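Local atomic coordinates of VP1 (Polyomavirus HPyV7, PDB entry 4PCH), a protein that forms the pentameric building block of the polyomavirus capsid and probably takes part in attachment to host-cell receptors. Residues B[79-90]-B[260-271]. Residues are numbered along the deposited sequence; the frame is centred on the assembly and turned at random.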
# COMPACT_ATOMS: atom_id res chain seq x y z
N THR B 79 36.93 3.08 -32.32
CA THR B 79 35.54 3.28 -31.93
C THR B 79 34.60 2.34 -32.69
O THR B 79 34.91 1.88 -33.79
CB THR B 79 35.08 4.73 -32.18
OG1 THR B 79 34.91 4.92 -33.58
CG2 THR B 79 36.12 5.74 -31.65
N MET B 80 33.47 2.04 -32.08
CA MET B 80 32.42 1.38 -32.81
C MET B 80 31.04 1.87 -32.42
O MET B 80 30.83 2.39 -31.32
CB MET B 80 32.52 -0.16 -32.70
CG MET B 80 32.18 -0.75 -31.36
SD MET B 80 32.18 -2.58 -31.23
CE MET B 80 31.92 -3.12 -32.92
N ILE B 81 30.10 1.66 -33.32
CA ILE B 81 28.69 1.94 -33.07
C ILE B 81 27.98 0.67 -32.60
O ILE B 81 28.09 -0.38 -33.25
CB ILE B 81 27.99 2.44 -34.36
CG1 ILE B 81 28.65 3.73 -34.87
CG2 ILE B 81 26.53 2.74 -34.07
CD1 ILE B 81 28.17 4.14 -36.24
N VAL B 82 27.25 0.76 -31.50
CA VAL B 82 26.44 -0.37 -31.00
C VAL B 82 25.02 0.11 -30.71
O VAL B 82 24.79 1.32 -30.53
CB VAL B 82 27.03 -0.97 -29.70
CG1 VAL B 82 28.43 -1.49 -29.92
CG2 VAL B 82 27.07 0.08 -28.58
N TRP B 83 24.09 -0.83 -30.64
CA TRP B 83 22.74 -0.55 -30.16
C TRP B 83 22.76 -0.34 -28.66
O TRP B 83 23.39 -1.11 -27.91
CB TRP B 83 21.81 -1.70 -30.48
CG TRP B 83 21.51 -1.86 -31.93
CD1 TRP B 83 21.87 -2.91 -32.73
CD2 TRP B 83 20.73 -0.98 -32.75
NE1 TRP B 83 21.39 -2.71 -34.00
CE2 TRP B 83 20.69 -1.54 -34.03
CE3 TRP B 83 20.08 0.24 -32.52
CZ2 TRP B 83 20.02 -0.92 -35.10
CZ3 TRP B 83 19.40 0.85 -33.57
CH2 TRP B 83 19.38 0.26 -34.84
N GLU B 84 22.10 0.72 -28.23
CA GLU B 84 21.92 1.07 -26.82
C GLU B 84 20.43 1.02 -26.47
O GLU B 84 19.62 1.75 -27.06
CB GLU B 84 22.47 2.48 -26.57
CG GLU B 84 22.27 3.03 -25.17
CD GLU B 84 22.48 4.54 -25.08
OE1 GLU B 84 22.69 5.19 -26.15
OE2 GLU B 84 22.40 5.09 -23.96
N ALA B 85 20.07 0.17 -25.51
CA ALA B 85 18.69 0.04 -25.08
C ALA B 85 18.48 1.03 -23.94
O ALA B 85 19.11 0.91 -22.89
CB ALA B 85 18.37 -1.38 -24.65
N TYR B 86 17.65 2.04 -24.17
CA TYR B 86 17.51 3.17 -23.24
C TYR B 86 16.18 3.19 -22.48
O TYR B 86 16.03 3.94 -21.53
CB TYR B 86 17.74 4.51 -23.96
CG TYR B 86 16.77 4.78 -25.10
CD1 TYR B 86 17.05 4.36 -26.39
CD2 TYR B 86 15.58 5.45 -24.87
CE1 TYR B 86 16.15 4.60 -27.43
CE2 TYR B 86 14.69 5.70 -25.89
CZ TYR B 86 14.97 5.28 -27.16
OH TYR B 86 14.05 5.55 -28.14
N ARG B 87 15.24 2.33 -22.87
CA ARG B 87 13.91 2.34 -22.26
C ARG B 87 13.25 1.02 -22.58
O ARG B 87 13.49 0.45 -23.64
CB ARG B 87 13.10 3.52 -22.85
CG ARG B 87 11.63 3.62 -22.52
CD ARG B 87 11.09 5.04 -22.77
NE ARG B 87 10.91 5.38 -24.19
CZ ARG B 87 9.86 5.01 -24.93
NH1 ARG B 87 8.90 4.24 -24.43
NH2 ARG B 87 9.78 5.38 -26.20
N LEU B 88 12.44 0.53 -21.65
CA LEU B 88 11.61 -0.62 -21.98
C LEU B 88 10.22 -0.48 -21.38
O LEU B 88 10.02 0.30 -20.44
CB LEU B 88 12.25 -1.93 -21.56
CG LEU B 88 12.40 -2.31 -20.10
CD1 LEU B 88 11.08 -2.75 -19.45
CD2 LEU B 88 13.43 -3.42 -19.94
N GLU B 89 9.29 -1.23 -21.95
CA GLU B 89 7.99 -1.48 -21.31
C GLU B 89 7.95 -2.95 -20.99
O GLU B 89 8.40 -3.76 -21.77
CB GLU B 89 6.80 -1.12 -22.21
CG GLU B 89 6.62 0.37 -22.48
CD GLU B 89 7.60 0.89 -23.50
OE1 GLU B 89 7.63 0.33 -24.60
OE2 GLU B 89 8.34 1.87 -23.20
N THR B 90 7.41 -3.31 -19.83
CA THR B 90 7.21 -4.73 -19.53
C THR B 90 5.87 -4.90 -18.82
O THR B 90 5.46 -4.01 -18.06
CB THR B 90 8.39 -5.33 -18.72
OG1 THR B 90 8.17 -6.76 -18.54
CG2 THR B 90 8.55 -4.63 -17.35
N ARG B 260 5.44 -12.85 -19.91
CA ARG B 260 5.90 -11.49 -19.59
C ARG B 260 6.32 -10.81 -20.88
O ARG B 260 7.25 -11.25 -21.55
CB ARG B 260 7.02 -11.39 -18.55
CG ARG B 260 7.46 -9.94 -18.34
CD ARG B 260 8.41 -9.74 -17.16
NE ARG B 260 7.69 -9.79 -15.88
CZ ARG B 260 7.07 -8.75 -15.32
NH1 ARG B 260 7.05 -7.56 -15.91
NH2 ARG B 260 6.44 -8.88 -14.15
N PHE B 261 5.58 -9.74 -21.21
CA PHE B 261 5.83 -8.90 -22.39
C PHE B 261 6.99 -7.95 -22.13
O PHE B 261 7.08 -7.37 -21.07
CB PHE B 261 4.56 -8.10 -22.74
CG PHE B 261 4.74 -7.11 -23.86
CD1 PHE B 261 4.77 -7.54 -25.17
CD2 PHE B 261 4.91 -5.74 -23.60
CE1 PHE B 261 4.93 -6.66 -26.22
CE2 PHE B 261 5.07 -4.86 -24.65
CZ PHE B 261 5.09 -5.30 -25.95
N PHE B 262 7.83 -7.73 -23.16
CA PHE B 262 8.84 -6.68 -23.14
C PHE B 262 8.80 -5.96 -24.48
O PHE B 262 8.65 -6.61 -25.52
CB PHE B 262 10.26 -7.23 -23.02
CG PHE B 262 10.59 -7.88 -21.70
CD1 PHE B 262 10.24 -9.19 -21.44
CD2 PHE B 262 11.30 -7.16 -20.72
CE1 PHE B 262 10.61 -9.80 -20.24
CE2 PHE B 262 11.67 -7.76 -19.52
CZ PHE B 262 11.32 -9.10 -19.30
N ARG B 263 8.92 -4.63 -24.45
CA ARG B 263 9.24 -3.85 -25.64
C ARG B 263 10.51 -3.06 -25.31
O ARG B 263 10.54 -2.28 -24.36
CB ARG B 263 8.11 -2.86 -26.01
CG ARG B 263 8.40 -2.07 -27.28
CD ARG B 263 7.32 -1.06 -27.63
NE ARG B 263 5.97 -1.61 -27.73
CZ ARG B 263 5.03 -1.57 -26.78
NH1 ARG B 263 3.84 -2.11 -27.03
NH2 ARG B 263 5.26 -1.05 -25.56
N VAL B 264 11.56 -3.26 -26.09
CA VAL B 264 12.86 -2.65 -25.77
C VAL B 264 13.14 -1.62 -26.85
O VAL B 264 13.11 -1.94 -28.05
CB VAL B 264 13.99 -3.72 -25.74
CG1 VAL B 264 15.33 -3.07 -25.45
CG2 VAL B 264 13.71 -4.79 -24.69
N HIS B 265 13.43 -0.38 -26.43
CA HIS B 265 13.74 0.69 -27.36
C HIS B 265 15.22 0.94 -27.43
O HIS B 265 15.86 1.13 -26.41
CB HIS B 265 13.04 1.96 -26.91
CG HIS B 265 11.57 1.80 -26.76
ND1 HIS B 265 10.67 2.23 -27.72
CD2 HIS B 265 10.83 1.26 -25.77
CE1 HIS B 265 9.45 1.96 -27.32
NE2 HIS B 265 9.52 1.36 -26.15
N CYS B 266 15.74 0.96 -28.65
CA CYS B 266 17.19 1.07 -28.91
C CYS B 266 17.51 2.25 -29.81
O CYS B 266 16.72 2.63 -30.67
CB CYS B 266 17.72 -0.18 -29.59
SG CYS B 266 17.47 -1.69 -28.63
N ARG B 267 18.68 2.83 -29.57
CA ARG B 267 19.27 3.85 -30.44
C ARG B 267 20.74 3.46 -30.62
O ARG B 267 21.19 2.47 -30.05
CB ARG B 267 19.16 5.26 -29.82
CG ARG B 267 19.92 5.43 -28.52
CD ARG B 267 19.48 6.64 -27.71
NE ARG B 267 20.15 6.65 -26.42
CZ ARG B 267 19.71 7.30 -25.34
NH1 ARG B 267 18.61 8.07 -25.41
NH2 ARG B 267 20.38 7.20 -24.20
N GLN B 268 21.46 4.18 -31.45
CA GLN B 268 22.87 3.89 -31.66
C GLN B 268 23.77 4.79 -30.85
O GLN B 268 23.52 5.99 -30.72
CB GLN B 268 23.18 3.97 -33.14
CG GLN B 268 22.47 2.90 -33.94
CD GLN B 268 22.79 2.92 -35.43
OE1 GLN B 268 23.64 3.69 -35.91
NE2 GLN B 268 22.12 2.05 -36.17
N ARG B 269 24.86 4.21 -30.36
CA ARG B 269 25.82 4.90 -29.51
C ARG B 269 27.22 4.53 -29.98
O ARG B 269 27.50 3.35 -30.20
CB ARG B 269 25.60 4.46 -28.06
CG ARG B 269 26.57 5.01 -27.01
CD ARG B 269 26.33 6.47 -26.69
NE ARG B 269 25.23 6.60 -25.73
CZ ARG B 269 25.11 7.57 -24.82
NH1 ARG B 269 24.06 7.57 -24.02
NH2 ARG B 269 26.03 8.52 -24.70
N ARG B 270 28.09 5.52 -30.13
CA ARG B 270 29.51 5.23 -30.40
C ARG B 270 30.26 5.03 -29.06
O ARG B 270 30.01 5.71 -28.06
CB ARG B 270 30.18 6.29 -31.31
CG ARG B 270 31.28 5.65 -32.19
CD ARG B 270 32.00 6.55 -33.19
NE ARG B 270 31.46 6.50 -34.56
CZ ARG B 270 31.70 5.55 -35.48
NH1 ARG B 270 31.13 5.69 -36.68
NH2 ARG B 270 32.45 4.46 -35.25
N ILE B 271 31.10 4.00 -29.02
CA ILE B 271 31.92 3.70 -27.85
C ILE B 271 33.39 3.59 -28.30
O ILE B 271 33.68 3.30 -29.47
CB ILE B 271 31.43 2.45 -27.09
CG1 ILE B 271 31.55 1.20 -27.97
CG2 ILE B 271 29.97 2.61 -26.65
CD1 ILE B 271 31.07 -0.09 -27.35
O HOH W 1 14.08 3.60 -30.19
O HOH W 2 5.49 -5.32 -14.87
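Two long antiparallel strands of the VP1 jelly roll pair here from M80–I271 to T90–F262, with a beta bulge at Y86 shifting the register. E84 and E89 carry the side-chain contact on one sheet face. The E84 carboxylate is clamped between R267 and R269, which reach it from opposite faces of its plane. Each arginine grips side-on, with NE to OE1 and a terminal nitrogen to OE2. R267 NE lies 2.9 Å from E84 OE1 in a nearly straight bond (178°). R269 NH1 meets E84 OE2 on its syn side but tilted out of the carboxylate plane, at 3.0 Å. The backbone N of G217 adds a further bond to OE2.

At the bulge, Y86 holds CG between its backbone N and carbonyl carbon (chi1 60°). Its ring thereby leans over the partner strand, between the R267 guanidinium, stacked nearly parallel (9°), and H265 CB on the opposite face. A water links Y86 OH to C266 O.

H265 NE2 donates to the syn lone pair of E89 OE1 at 2.7 Å. R263 NH2 reaches the same oxygen from the anti side, somewhat out of the carboxylate plane, at 2.9 Å. The R87 guanidinium stacks on the imidazole with its plane moderately tilted, and its NH1 forms a salt bridge with E89 OE2, while its NH2 pairs with E213 of a neighbouring subunit.

On the other face, Q268 CG sits over the six-membered ring of W83, and A85 CB meets V264 CG1 at 3.6 Å. T90 OG1 donates to F261 O and accepts from R260 NH1; R260 NH2 forms a salt bridge with D231. The two carboxylates are thus held by several donors each, which probably keeps both glutamates ionised and offsets the clustered arginine charge.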